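Local coordinates for protein thioredoxin reductase (Clostridium acetobutylicum ATCC 824, PDB 6GNA) that probably passes electrons from ferredoxin to thioredoxin through bound FAD and a redox-active disulfide, without using pyridine nucleotides, at residues K169-R175 with E187-P193; A22-K26 with H71-I77; A160-A164 with Q181-V186; I146-Y152 with T214-L220; P119-E123 with P193-V197. All coordinates share one frame; numbering follows the deposited sequence.

Contact 1: K169-R175 with E187-P193; sequences KVYYVPR and EIVKDVP
K169 and E187 form a short salt bridge, NZ to OE2 at 2.6 Å. The K169 amine meets this oxygen on its anti lone pair, and E187 OE1 is held by R210. The bridge lies at the start of a parallel pairing at one edge of the five-stranded sheet of a Rossmann-type domain. E187 N donates to V170 O, and Y172 N donates to E187 O at 2.8 Å. V189 N then binds Y172 O at 168°. Beyond V189 the backbones separate as the chain makes an inverse gamma turn centred on K190.

On one face of the sheet, Y171 and E187 lie side by side and point the same way. Their ring and carboxylate planes are 68° apart. K169 CD lies over one face of the Y171 ring, toward its rim, while V189 CG2 comes to 3.7 Å from Y171 CD1. V173 packs CG2 on V189 CB and CG1 on P193 CG, the latter at 3.9 Å. One water donates to both P174 O and D191 O. R175 bends at chi2 and chi3, which brings its guanidinium back to P193, whose CD lies 3.7 Å above one face, toward the rim.

Contact 2: A22-K26 with H71-I77; sequences AINAK and HIDNMGI
I23 reaches the imidazole of H71 with its CD1 methyl, 3.7 Å from NE2, and the two side chains cross at about a right angle. M75 SD sits at the edge of the same ring, in its plane. Y57 of the second subunit makes an edge-to-face pair with H71, so the ring lies near the subunit interface. H71 ND1 is buried and has no partner in the model; I23 CG2 is the atom nearest to it across the contact.

The first torsion of I23 (chi1 67°) tucks CG1 in between its two backbone neighbours, and from there CD1 extends to the H71 ring. CG2 is left beside M75 SD, and I23 CB lies 3.7 Å from that sulfur. The bend of M75 at chi3 carries CE over to I23 O.

The contact joins the ends of two helices, 16-25 and 61-74. The first comes after strand 9-12 and a glycine-rich turn consistent with a Rossmann-type FAD-binding motif. The second ends in a Schellman motif: I77 N binds I72 O at 2.9 Å, G76 N binds D73 O, and G76 has positive phi. This turn directs I77 back to helix 16-25. I77 CD1 packs 3.9 Å from A22 CB, and both residues also touch V34 of strand 32-35.

K26 is poorly ordered, and its contacts are tentative. As modelled, it passes I77 in the opposite direction, and its NZ donates to M75 O at 3.2 Å, in the carbonyl plane, just where the helix has ended.

Contact 3: A160-A164 with Q181-V186; sequences ANYLA and QLVSAV
N161 holds the loop with both ends of its side-chain amide. OD1 accepts from V183 N at 2.9 Å, and ND2 donates to Q181 O at 3.1 Å. The two bonds straddle L182, so one asparagine clips three residues of backbone. They differ in form. The ND2 bond is nearly straight, at 171°. Q181 O lies in the amide plane of N161, and ND2 lies in the carbonyl plane of Q181, on a lone pair. V183 N instead comes from above the carbonyl plane of OD1, 44° out of it. N161 CG lies anti to its own carbonyl carbon (chi1 -68°), which sends the amide out beside the helix and across to the loop.

Apolar contacts surround this clip. L182 CD2 packs on A160 CB at 3.9 Å. V186 CG2 lies between A160 and A164, 4.1 Å from A164 CB. The A164 methyl also meets V183 CG2 and A185 CB. V183 to V186 form a type I turn, closed by V186 N to V183 O at 3.0 Å. The turn brings all three of these side chains to the helix.

Outside the two segments, E157 of the helix accepts from Q181 N, and K154 just before it binds Q181 OE1.

Helix 155-163 is the helix of a parallel beta-alpha-beta unit between strands 146-151 and 169-174. The loop comes next in the chain and leads to edge strand 186-188. Y172 of strand 169-174 touches both segments, at A160, L182 and V186.

Contact 4: I146-Y152 with T214-L220; sequences IVTIVGY and TDGVFVL
Two neighbouring parallel strands, 146-151 and 216-220, form this inner part of the five-stranded Rossmann-type sheet. A regular ladder joins them. T148 N donates to G216 O, F218 N to T148 O, and V150 N to F218 O at 2.8 Å. L220 N then donates to V150 O, and Y152 N to L220 O.

The N-terminal end carries extra bonds. I146 N donates to D215 OD2 at 2.9 Å, almost straight at 175°, on the anti lone pair. I146 O accepts twice: G216 N lies in its carbonyl plane, and D215 N sits above it. T148 OG1 donates to T214 OG1 at 3.0 Å. T214 OG1 in turn donates to G216 O at 2.9 Å. It can do so because OG1 lies anti to the T214 backbone N (chi1 -168°). T148 N and T214 OG1 reach G216 O from opposite faces of its plane.

On one face of the sheet, I149 CG2 packs on L220 CD1 at 3.7 Å, and F218 meets Y142 edge to face. On the other, V150 CG2 touches V217 CG1. At the C-terminal end L220 O lies at the edge of the Y152 ring, in its plane. Y152 CE1 rests 3.9 Å from V219 CG1, and K221 makes a cation-pi contact with this ring.

The linked hydroxyls of T148 and T214 belong to buried residues, and their bonds give each a definite partner. I146 and D215 are partly exposed, and there the carboxylate satisfies I146 N where the strands begin to pair.

Contact 5: P119-E123 with P193-V197; sequences PLKGE and PVEIV
K121 O accepts a nearly straight hydrogen bond from I196 N, 2.8 Å long with an angle of 170°. The CA-H of E195 also points to this oxygen, with E195 CA 3.4 Å from K121 O. G122 follows with positive phi, and its CA lies 3.5 Å from I196 O in a second CA-H contact. These contacts hold the loop close along the strand backbone.

K121 and E195 both have extended chains that cross obliquely. Their methylenes pack against each other, with K121 CG 3.7 Å from E195 CG. Their salt bridge is long, NZ to OE2 at 4.0 Å. A water closes the gap, accepting from K121 NZ and donating to E195 OE1. A second water joins K121 N to V194 O, to which it donates at 2.6 Å.

L120 turns to the apolar side, where CD2 touches P193 CB at 3.8 Å and CD1 approaches I196 CD1. The extended E123 chain brings OE2 to L120 N, which meets it from above the carboxylate plane, while OE1 binds Y133. I196 CD1 ends against E123 CA.

Strand 193-198 is an outer strand of a three-stranded antiparallel sheet. V194 and E195 both face K206 of strand 202-207, a classic beta bulge. I196 reaches from this small sheet to V217 of strand 216-220 and V131 of strand 131-132, and E123 touches V219 and V131. The loop is thus wedged between the antiparallel sheet and the edge of the parallel one.

Overall arrangement
Contacts 1, 3, 4 and 5 gather in one Rossmann-type domain. Contact 2 lies apart in the FAD-binding part, its centre about 37 to 41 Å from the centres of the other contacts. Contacts 1 and 4 share one parallel sheet, through neighbouring strands 169-174 and 146-151. Contact 4 is buried and adds hydroxyl and aspartate bonds to its ladder. Contact 1, at the sheet edge, has a salt bridge and a water. Contact 3 covers the helix side, where an asparagine amide binds loop backbone to the helix. Contact 5 shares P193 with contact 1 and adds two bridging waters to its direct backbone bond. Contact 2 is mainly apolar and borders the second subunit.

Contact 1: K169-R175 with E187-P193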
# COMPACT_ATOMS: atom_id res chain seq x y z
N LYS A 169 26.61 23.06 32.11
CA LYS A 169 27.58 22.23 31.40
C LYS A 169 26.79 21.38 30.41
O LYS A 169 25.75 20.83 30.76
CB LYS A 169 28.31 21.31 32.38
CG LYS A 169 29.22 20.26 31.75
CD LYS A 169 30.48 20.88 31.17
CE LYS A 169 31.44 19.80 30.70
NZ LYS A 169 32.71 20.35 30.13
N VAL A 170 27.29 21.29 29.17
CA VAL A 170 26.67 20.48 28.12
C VAL A 170 27.70 19.49 27.59
O VAL A 170 28.79 19.88 27.17
CB VAL A 170 26.15 21.33 26.95
CG1 VAL A 170 25.51 20.45 25.86
CG2 VAL A 170 25.15 22.39 27.44
N TYR A 171 27.36 18.21 27.62
CA TYR A 171 28.13 17.16 26.97
C TYR A 171 27.37 16.71 25.73
O TYR A 171 26.15 16.57 25.76
CB TYR A 171 28.28 15.94 27.88
CG TYR A 171 28.99 16.20 29.19
CD1 TYR A 171 30.37 16.31 29.23
CD2 TYR A 171 28.28 16.29 30.37
CE1 TYR A 171 31.02 16.53 30.43
CE2 TYR A 171 28.93 16.50 31.57
CZ TYR A 171 30.30 16.62 31.60
OH TYR A 171 30.94 16.83 32.80
N TYR A 172 28.11 16.45 24.66
CA TYR A 172 27.55 15.90 23.42
C TYR A 172 28.21 14.56 23.11
O TYR A 172 29.42 14.49 22.93
CB TYR A 172 27.71 16.86 22.26
CG TYR A 172 26.96 16.45 21.00
CD1 TYR A 172 25.59 16.63 20.92
CD2 TYR A 172 27.61 15.89 19.91
CE1 TYR A 172 24.89 16.28 19.81
CE2 TYR A 172 26.90 15.53 18.78
CZ TYR A 172 25.54 15.72 18.75
OH TYR A 172 24.79 15.39 17.65
N VAL A 173 27.39 13.52 23.04
CA VAL A 173 27.84 12.16 22.74
C VAL A 173 27.36 11.82 21.33
O VAL A 173 26.19 11.47 21.14
CB VAL A 173 27.27 11.16 23.75
CG1 VAL A 173 27.80 9.77 23.49
CG2 VAL A 173 27.61 11.57 25.19
N PRO A 174 28.22 11.90 20.32
CA PRO A 174 27.77 11.64 18.95
C PRO A 174 27.58 10.16 18.70
O PRO A 174 28.37 9.32 19.15
CB PRO A 174 28.92 12.20 18.10
CG PRO A 174 30.13 12.05 18.98
CD PRO A 174 29.64 12.29 20.38
N ARG A 175 26.54 9.83 17.93
CA ARG A 175 26.28 8.46 17.51
C ARG A 175 26.37 8.30 16.00
O ARG A 175 25.72 7.42 15.42
CB ARG A 175 24.91 7.99 18.01
CG ARG A 175 24.67 8.30 19.49
CD ARG A 175 25.72 7.67 20.38
NE ARG A 175 25.71 6.21 20.29
CZ ARG A 175 26.76 5.46 19.95
NH1 ARG A 175 27.93 6.01 19.67
NH2 ARG A 175 26.63 4.14 19.91
N GLU A 187 31.21 20.12 25.44
CA GLU A 187 32.25 19.10 25.51
C GLU A 187 31.82 17.85 24.75
O GLU A 187 30.81 17.21 25.10
CB GLU A 187 32.59 18.74 26.95
CG GLU A 187 33.67 17.67 27.01
CD GLU A 187 34.10 17.33 28.42
OE1 GLU A 187 34.67 16.23 28.60
OE2 GLU A 187 33.88 18.13 29.34
N ILE A 188 32.58 17.50 23.72
CA ILE A 188 32.32 16.30 22.94
C ILE A 188 32.89 15.10 23.67
O ILE A 188 34.06 15.09 24.07
CB ILE A 188 32.92 16.42 21.53
CG1 ILE A 188 32.36 17.65 20.82
CG2 ILE A 188 32.63 15.15 20.75
CD1 ILE A 188 33.06 17.97 19.49
N VAL A 189 32.06 14.07 23.82
CA VAL A 189 32.40 12.86 24.56
C VAL A 189 32.30 11.73 23.54
O VAL A 189 31.22 11.21 23.27
CB VAL A 189 31.47 12.65 25.76
CG1 VAL A 189 31.77 11.34 26.49
CG2 VAL A 189 31.56 13.82 26.72
N LYS A 190 33.43 11.37 22.93
CA LYS A 190 33.46 10.31 21.92
C LYS A 190 33.61 8.97 22.64
O LYS A 190 34.69 8.37 22.72
CB LYS A 190 34.59 10.54 20.92
CG LYS A 190 34.35 11.65 19.91
CD LYS A 190 35.36 11.54 18.76
CE LYS A 190 35.36 12.77 17.87
NZ LYS A 190 36.32 12.62 16.74
N ASP A 191 32.49 8.50 23.17
CA ASP A 191 32.43 7.25 23.92
C ASP A 191 31.06 6.65 23.66
O ASP A 191 30.17 7.32 23.12
CB ASP A 191 32.64 7.51 25.42
CG ASP A 191 33.04 6.26 26.18
OD1 ASP A 191 32.75 5.14 25.71
OD2 ASP A 191 33.62 6.40 27.27
N VAL A 192 30.89 5.40 24.05
CA VAL A 192 29.67 4.64 23.78
C VAL A 192 28.78 4.70 25.02
O VAL A 192 29.21 4.25 26.09
CB VAL A 192 29.98 3.19 23.42
CG1 VAL A 192 28.69 2.40 23.18
CG2 VAL A 192 30.85 3.14 22.19
N PRO A 193 27.55 5.21 24.92
CA PRO A 193 26.65 5.16 26.08
C PRO A 193 26.35 3.72 26.48
O PRO A 193 26.13 2.86 25.63
CB PRO A 193 25.38 5.87 25.59
CG PRO A 193 25.73 6.51 24.29
CD PRO A 193 26.92 5.82 23.74
O HOH W 1 30.32 8.58 20.62

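Contact 2: A22-K26 with H71-I77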
# COMPACT_ATOMS: atom_id res chain seq x y z
N ALA A 22 2.27 13.50 -0.38
CA ALA A 22 2.31 14.84 -0.94
C ALA A 22 1.83 14.88 -2.40
O ALA A 22 1.09 15.79 -2.78
CB ALA A 22 3.72 15.42 -0.80
N ILE A 23 2.29 13.95 -3.24
CA ILE A 23 1.91 14.02 -4.65
C ILE A 23 0.43 13.71 -4.84
O ILE A 23 -0.15 14.07 -5.87
CB ILE A 23 2.79 13.13 -5.55
CG1 ILE A 23 2.59 11.64 -5.28
CG2 ILE A 23 4.25 13.51 -5.40
CD1 ILE A 23 3.31 10.75 -6.28
N ASN A 24 -0.19 13.03 -3.88
CA ASN A 24 -1.62 12.74 -3.95
C ASN A 24 -2.46 13.81 -3.29
O ASN A 24 -3.64 13.94 -3.62
CB ASN A 24 -1.91 11.38 -3.33
CG ASN A 24 -1.57 10.25 -4.26
OD1 ASN A 24 -2.37 9.93 -5.15
ND2 ASN A 24 -0.37 9.68 -4.11
N ALA A 25 -1.88 14.60 -2.38
CA ALA A 25 -2.63 15.67 -1.73
C ALA A 25 -2.67 16.94 -2.57
O ALA A 25 -3.59 17.74 -2.41
CB ALA A 25 -2.00 15.98 -0.37
N LYS A 26 -1.68 17.15 -3.44
CA LYS A 26 -1.71 18.32 -4.32
C LYS A 26 -2.85 18.20 -5.32
O LYS A 26 -2.62 18.19 -6.53
CB LYS A 26 -0.37 18.50 -5.03
CG LYS A 26 0.73 18.93 -4.10
CD LYS A 26 1.63 19.97 -4.75
CE LYS A 26 0.98 21.33 -4.85
NZ LYS A 26 1.96 22.33 -5.33
N HIS A 71 10.32 14.19 -9.17
CA HIS A 71 8.86 14.15 -9.15
C HIS A 71 8.31 15.30 -8.32
O HIS A 71 7.45 16.06 -8.78
CB HIS A 71 8.42 12.81 -8.57
CG HIS A 71 7.02 12.42 -8.91
ND1 HIS A 71 5.95 13.29 -8.88
CD2 HIS A 71 6.51 11.22 -9.27
CE1 HIS A 71 4.86 12.65 -9.24
NE2 HIS A 71 5.17 11.40 -9.47
N ILE A 72 8.78 15.44 -7.08
CA ILE A 72 8.19 16.48 -6.23
C ILE A 72 8.53 17.86 -6.78
O ILE A 72 7.69 18.78 -6.74
CB ILE A 72 8.55 16.31 -4.74
CG1 ILE A 72 10.06 16.40 -4.48
CG2 ILE A 72 7.98 15.00 -4.23
CD1 ILE A 72 10.39 16.45 -2.98
N ASP A 73 9.73 18.03 -7.32
CA ASP A 73 10.11 19.30 -7.94
C ASP A 73 9.20 19.62 -9.12
O ASP A 73 8.73 20.76 -9.25
CB ASP A 73 11.57 19.24 -8.37
CG ASP A 73 12.54 19.20 -7.19
OD1 ASP A 73 12.10 19.38 -6.03
OD2 ASP A 73 13.75 18.98 -7.43
N ASN A 74 8.90 18.63 -9.96
CA ASN A 74 7.98 18.87 -11.06
C ASN A 74 6.59 19.29 -10.57
O ASN A 74 5.87 19.97 -11.30
CB ASN A 74 7.86 17.63 -11.94
CG ASN A 74 8.93 17.57 -13.02
OD1 ASN A 74 9.65 16.58 -13.14
ND2 ASN A 74 9.04 18.63 -13.80
N MET A 75 6.18 18.86 -9.38
CA MET A 75 4.87 19.21 -8.86
C MET A 75 4.90 20.39 -7.89
O MET A 75 3.90 20.66 -7.23
CB MET A 75 4.23 18.01 -8.18
CG MET A 75 3.97 16.90 -9.16
SD MET A 75 3.16 15.48 -8.42
CE MET A 75 1.47 16.07 -8.33
N GLY A 76 6.03 21.09 -7.79
CA GLY A 76 6.08 22.26 -6.94
C GLY A 76 5.96 21.95 -5.46
O GLY A 76 5.45 22.78 -4.70
N ILE A 77 6.38 20.77 -5.04
CA ILE A 77 6.36 20.36 -3.64
C ILE A 77 7.75 20.57 -3.09
O ILE A 77 8.72 20.00 -3.60
CB ILE A 77 5.97 18.88 -3.52
CG1 ILE A 77 4.51 18.70 -3.93
CG2 ILE A 77 6.21 18.36 -2.11
CD1 ILE A 77 4.11 17.27 -4.18

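Contact 3: A160-A164 with Q181-V186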
# COMPACT_ATOMS: atom_id res chain seq x y z
N ALA A 160 22.29 21.03 21.25
CA ALA A 160 23.39 21.17 22.20
C ALA A 160 23.87 22.61 22.27
O ALA A 160 24.14 23.13 23.36
CB ALA A 160 24.55 20.26 21.78
N ASN A 161 24.03 23.27 21.12
CA ASN A 161 24.48 24.66 21.12
C ASN A 161 23.49 25.55 21.86
O ASN A 161 23.90 26.45 22.60
CB ASN A 161 24.68 25.15 19.69
CG ASN A 161 25.84 24.47 19.01
OD1 ASN A 161 26.78 24.03 19.67
ND2 ASN A 161 25.77 24.36 17.69
N TYR A 162 22.20 25.32 21.66
CA TYR A 162 21.20 26.12 22.36
C TYR A 162 21.27 25.86 23.86
O TYR A 162 21.19 26.80 24.66
CB TYR A 162 19.81 25.79 21.82
CG TYR A 162 18.71 26.59 22.49
CD1 TYR A 162 18.52 27.94 22.19
CD2 TYR A 162 17.86 26.01 23.42
CE1 TYR A 162 17.53 28.68 22.80
CE2 TYR A 162 16.86 26.75 24.04
CZ TYR A 162 16.70 28.08 23.72
OH TYR A 162 15.71 28.83 24.32
N LEU A 163 21.39 24.60 24.26
CA LEU A 163 21.40 24.29 25.68
C LEU A 163 22.61 24.88 26.37
O LEU A 163 22.56 25.17 27.56
CB LEU A 163 21.36 22.78 25.92
CG LEU A 163 19.98 22.19 26.24
CD1 LEU A 163 19.50 22.69 27.60
CD2 LEU A 163 18.96 22.53 25.16
N ALA A 164 23.72 25.07 25.64
CA ALA A 164 24.91 25.63 26.26
C ALA A 164 24.69 27.05 26.76
O ALA A 164 25.46 27.53 27.59
CB ALA A 164 26.08 25.58 25.27
N GLN A 181 29.53 20.57 14.44
CA GLN A 181 29.52 22.03 14.46
C GLN A 181 28.94 22.50 15.79
O GLN A 181 27.76 22.86 15.91
CB GLN A 181 28.74 22.58 13.27
CG GLN A 181 29.47 22.42 11.94
CD GLN A 181 29.39 21.01 11.39
OE1 GLN A 181 28.31 20.45 11.28
NE2 GLN A 181 30.53 20.45 11.00
N LEU A 182 29.80 22.49 16.81
CA LEU A 182 29.42 22.79 18.18
C LEU A 182 30.24 23.97 18.70
O LEU A 182 31.43 24.09 18.39
CB LEU A 182 29.70 21.57 19.07
CG LEU A 182 28.90 20.31 18.73
CD1 LEU A 182 29.49 19.09 19.40
CD2 LEU A 182 27.46 20.49 19.14
N VAL A 183 29.59 24.82 19.50
CA VAL A 183 30.31 25.89 20.18
C VAL A 183 31.30 25.30 21.18
O VAL A 183 31.15 24.17 21.65
CB VAL A 183 29.33 26.85 20.88
CG1 VAL A 183 28.37 27.48 19.86
CG2 VAL A 183 28.55 26.12 21.96
N SER A 184 32.33 26.09 21.51
CA SER A 184 33.41 25.59 22.35
C SER A 184 32.92 25.19 23.74
O SER A 184 33.54 24.35 24.39
CB SER A 184 34.52 26.64 22.46
OG SER A 184 34.00 27.87 22.95
N ALA A 185 31.82 25.78 24.21
CA ALA A 185 31.29 25.43 25.53
C ALA A 185 30.77 24.00 25.59
O ALA A 185 30.64 23.46 26.70
CB ALA A 185 30.18 26.40 25.92
N VAL A 186 30.47 23.37 24.46
CA VAL A 186 30.00 21.99 24.44
C VAL A 186 31.20 21.05 24.48
O VAL A 186 32.09 21.13 23.63
CB VAL A 186 29.14 21.71 23.19
CG1 VAL A 186 28.80 20.23 23.12
CG2 VAL A 186 27.88 22.53 23.21

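Contact 4: I146-Y152 with T214-L220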
# COMPACT_ATOMS: atom_id res chain seq x y z
N ILE A 146 23.33 20.31 34.59
CA ILE A 146 24.20 19.59 33.67
C ILE A 146 23.33 18.80 32.70
O ILE A 146 22.43 18.07 33.13
CB ILE A 146 25.15 18.66 34.43
CG1 ILE A 146 26.01 19.45 35.42
CG2 ILE A 146 26.03 17.88 33.45
CD1 ILE A 146 26.76 18.58 36.39
N VAL A 147 23.61 18.92 31.41
CA VAL A 147 22.82 18.25 30.38
C VAL A 147 23.75 17.45 29.47
O VAL A 147 24.79 17.96 29.02
CB VAL A 147 22.00 19.26 29.55
CG1 VAL A 147 21.29 18.56 28.39
CG2 VAL A 147 21.00 19.97 30.44
N THR A 148 23.36 16.21 29.18
CA THR A 148 24.05 15.35 28.24
C THR A 148 23.11 15.07 27.08
O THR A 148 21.97 14.64 27.29
CB THR A 148 24.47 14.05 28.92
OG1 THR A 148 25.39 14.35 29.98
CG2 THR A 148 25.18 13.15 27.94
N ILE A 149 23.59 15.32 25.87
CA ILE A 149 22.83 15.03 24.66
C ILE A 149 23.51 13.88 23.94
O ILE A 149 24.69 13.97 23.59
CB ILE A 149 22.73 16.25 23.75
CG1 ILE A 149 21.81 17.28 24.41
CG2 ILE A 149 22.21 15.86 22.37
CD1 ILE A 149 21.87 18.61 23.75
N VAL A 150 22.74 12.82 23.70
CA VAL A 150 23.16 11.68 22.89
C VAL A 150 22.54 11.94 21.51
O VAL A 150 21.33 11.81 21.32
CB VAL A 150 22.73 10.35 23.50
CG1 VAL A 150 23.30 9.21 22.71
CG2 VAL A 150 23.21 10.27 24.95
N GLY A 151 23.38 12.35 20.56
CA GLY A 151 22.92 12.87 19.29
C GLY A 151 23.07 11.85 18.17
O GLY A 151 24.16 11.35 17.92
N TYR A 152 21.96 11.58 17.49
CA TYR A 152 21.94 10.62 16.39
C TYR A 152 21.80 11.29 15.03
O TYR A 152 21.80 10.60 14.01
CB TYR A 152 20.80 9.61 16.59
CG TYR A 152 20.97 8.71 17.82
CD1 TYR A 152 20.68 9.18 19.10
CD2 TYR A 152 21.41 7.39 17.70
CE1 TYR A 152 20.84 8.38 20.22
CE2 TYR A 152 21.57 6.58 18.82
CZ TYR A 152 21.29 7.09 20.08
OH TYR A 152 21.43 6.30 21.21
N THR A 214 25.29 14.02 35.50
CA THR A 214 24.41 14.79 34.64
C THR A 214 23.01 14.81 35.23
O THR A 214 22.59 13.85 35.89
CB THR A 214 24.44 14.26 33.19
OG1 THR A 214 23.80 15.20 32.32
CG2 THR A 214 23.74 12.90 33.04
N ASP A 215 22.32 15.93 35.04
CA ASP A 215 20.95 16.06 35.51
C ASP A 215 19.93 15.67 34.45
O ASP A 215 18.84 15.18 34.78
CB ASP A 215 20.69 17.49 35.98
CG ASP A 215 21.61 17.91 37.10
OD1 ASP A 215 21.54 17.30 38.19
OD2 ASP A 215 22.41 18.84 36.88
N GLY A 216 20.26 15.87 33.18
CA GLY A 216 19.39 15.46 32.10
C GLY A 216 20.17 14.66 31.07
O GLY A 216 21.36 14.88 30.86
N VAL A 217 19.47 13.72 30.44
CA VAL A 217 19.97 13.01 29.27
C VAL A 217 18.91 13.12 28.20
O VAL A 217 17.77 12.66 28.40
CB VAL A 217 20.28 11.53 29.55
CG1 VAL A 217 20.67 10.81 28.25
CG2 VAL A 217 21.40 11.40 30.60
N PHE A 218 19.26 13.73 27.08
CA PHE A 218 18.37 13.82 25.94
C PHE A 218 18.85 12.91 24.82
O PHE A 218 20.00 13.00 24.37
CB PHE A 218 18.22 15.26 25.45
CG PHE A 218 17.51 16.13 26.44
CD1 PHE A 218 16.13 16.10 26.53
CD2 PHE A 218 18.22 16.95 27.30
CE1 PHE A 218 15.47 16.89 27.47
CE2 PHE A 218 17.57 17.74 28.25
CZ PHE A 218 16.19 17.71 28.33
N VAL A 219 17.95 12.05 24.35
CA VAL A 219 18.22 11.10 23.30
C VAL A 219 17.57 11.66 22.04
O VAL A 219 16.34 11.70 21.94
CB VAL A 219 17.64 9.73 23.69
CG1 VAL A 219 17.68 8.77 22.53
CG2 VAL A 219 18.39 9.18 24.91
N LEU A 220 18.39 12.16 21.10
CA LEU A 220 17.90 12.96 19.97
C LEU A 220 18.10 12.22 18.66
O LEU A 220 19.20 12.19 18.09
CB LEU A 220 18.55 14.33 19.94
CG LEU A 220 18.35 15.20 21.19
CD1 LEU A 220 18.90 16.60 20.89
CD2 LEU A 220 16.87 15.25 21.61

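Contact 5: P119-E123 with P193-V197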
# COMPACT_ATOMS: atom_id res chain seq x y z
N PRO A 119 16.54 1.68 22.39
CA PRO A 119 16.75 2.66 23.47
C PRO A 119 17.90 2.25 24.37
O PRO A 119 18.25 1.07 24.48
CB PRO A 119 15.42 2.65 24.23
CG PRO A 119 14.79 1.35 23.90
CD PRO A 119 15.26 0.97 22.53
N LEU A 120 18.49 3.25 25.02
CA LEU A 120 19.55 3.00 25.98
C LEU A 120 18.97 2.40 27.26
O LEU A 120 17.82 2.64 27.61
CB LEU A 120 20.24 4.31 26.36
CG LEU A 120 20.94 5.09 25.26
CD1 LEU A 120 21.46 6.40 25.85
CD2 LEU A 120 22.08 4.26 24.69
N LYS A 121 19.78 1.61 27.94
CA LYS A 121 19.38 1.10 29.24
C LYS A 121 19.14 2.28 30.18
O LYS A 121 19.97 3.20 30.27
CB LYS A 121 20.46 0.18 29.80
CG LYS A 121 20.06 -0.53 31.09
CD LYS A 121 21.15 -1.48 31.57
CE LYS A 121 20.71 -2.23 32.83
NZ LYS A 121 21.77 -3.13 33.36
N GLY A 122 18.00 2.26 30.88
CA GLY A 122 17.60 3.35 31.75
C GLY A 122 16.81 4.44 31.05
O GLY A 122 16.24 5.30 31.73
N GLU A 123 16.77 4.44 29.72
CA GLU A 123 16.06 5.47 28.98
C GLU A 123 14.57 5.47 29.32
O GLU A 123 14.01 6.52 29.68
CB GLU A 123 16.27 5.24 27.49
CG GLU A 123 15.74 6.35 26.59
CD GLU A 123 15.96 6.05 25.12
OE1 GLU A 123 14.99 6.09 24.33
OE2 GLU A 123 17.11 5.74 24.75
N PRO A 193 27.55 5.21 24.92
CA PRO A 193 26.65 5.16 26.08
C PRO A 193 26.35 3.72 26.48
O PRO A 193 26.13 2.86 25.63
CB PRO A 193 25.38 5.87 25.59
CG PRO A 193 25.73 6.51 24.29
CD PRO A 193 26.92 5.82 23.74
N VAL A 194 26.32 3.47 27.79
CA VAL A 194 25.99 2.16 28.34
C VAL A 194 24.65 2.19 29.08
O VAL A 194 23.76 1.39 28.79
CB VAL A 194 27.12 1.62 29.25
CG1 VAL A 194 26.77 0.21 29.75
CG2 VAL A 194 28.44 1.62 28.51
N GLU A 195 24.50 3.08 30.05
CA GLU A 195 23.32 3.05 30.88
C GLU A 195 23.10 4.40 31.54
O GLU A 195 24.06 5.03 32.01
CB GLU A 195 23.44 1.97 31.97
CG GLU A 195 22.23 1.85 32.87
CD GLU A 195 22.43 0.87 34.01
OE1 GLU A 195 23.57 0.39 34.20
OE2 GLU A 195 21.45 0.59 34.74
N ILE A 196 21.85 4.82 31.57
CA ILE A 196 21.40 5.97 32.35
C ILE A 196 21.02 5.47 33.74
O ILE A 196 20.18 4.57 33.86
CB ILE A 196 20.20 6.64 31.67
CG1 ILE A 196 20.56 7.11 30.26
CG2 ILE A 196 19.71 7.83 32.49
CD1 ILE A 196 19.36 7.23 29.32
N VAL A 197 21.60 6.06 34.79
CA VAL A 197 21.39 5.56 36.14
C VAL A 197 20.95 6.70 37.06
O VAL A 197 21.13 7.88 36.77
CB VAL A 197 22.63 4.86 36.72
CG1 VAL A 197 23.00 3.65 35.86
CG2 VAL A 197 23.81 5.83 36.82
O HOH W 2 22.38 0.55 26.80
O HOH W 3 23.69 -2.13 35.32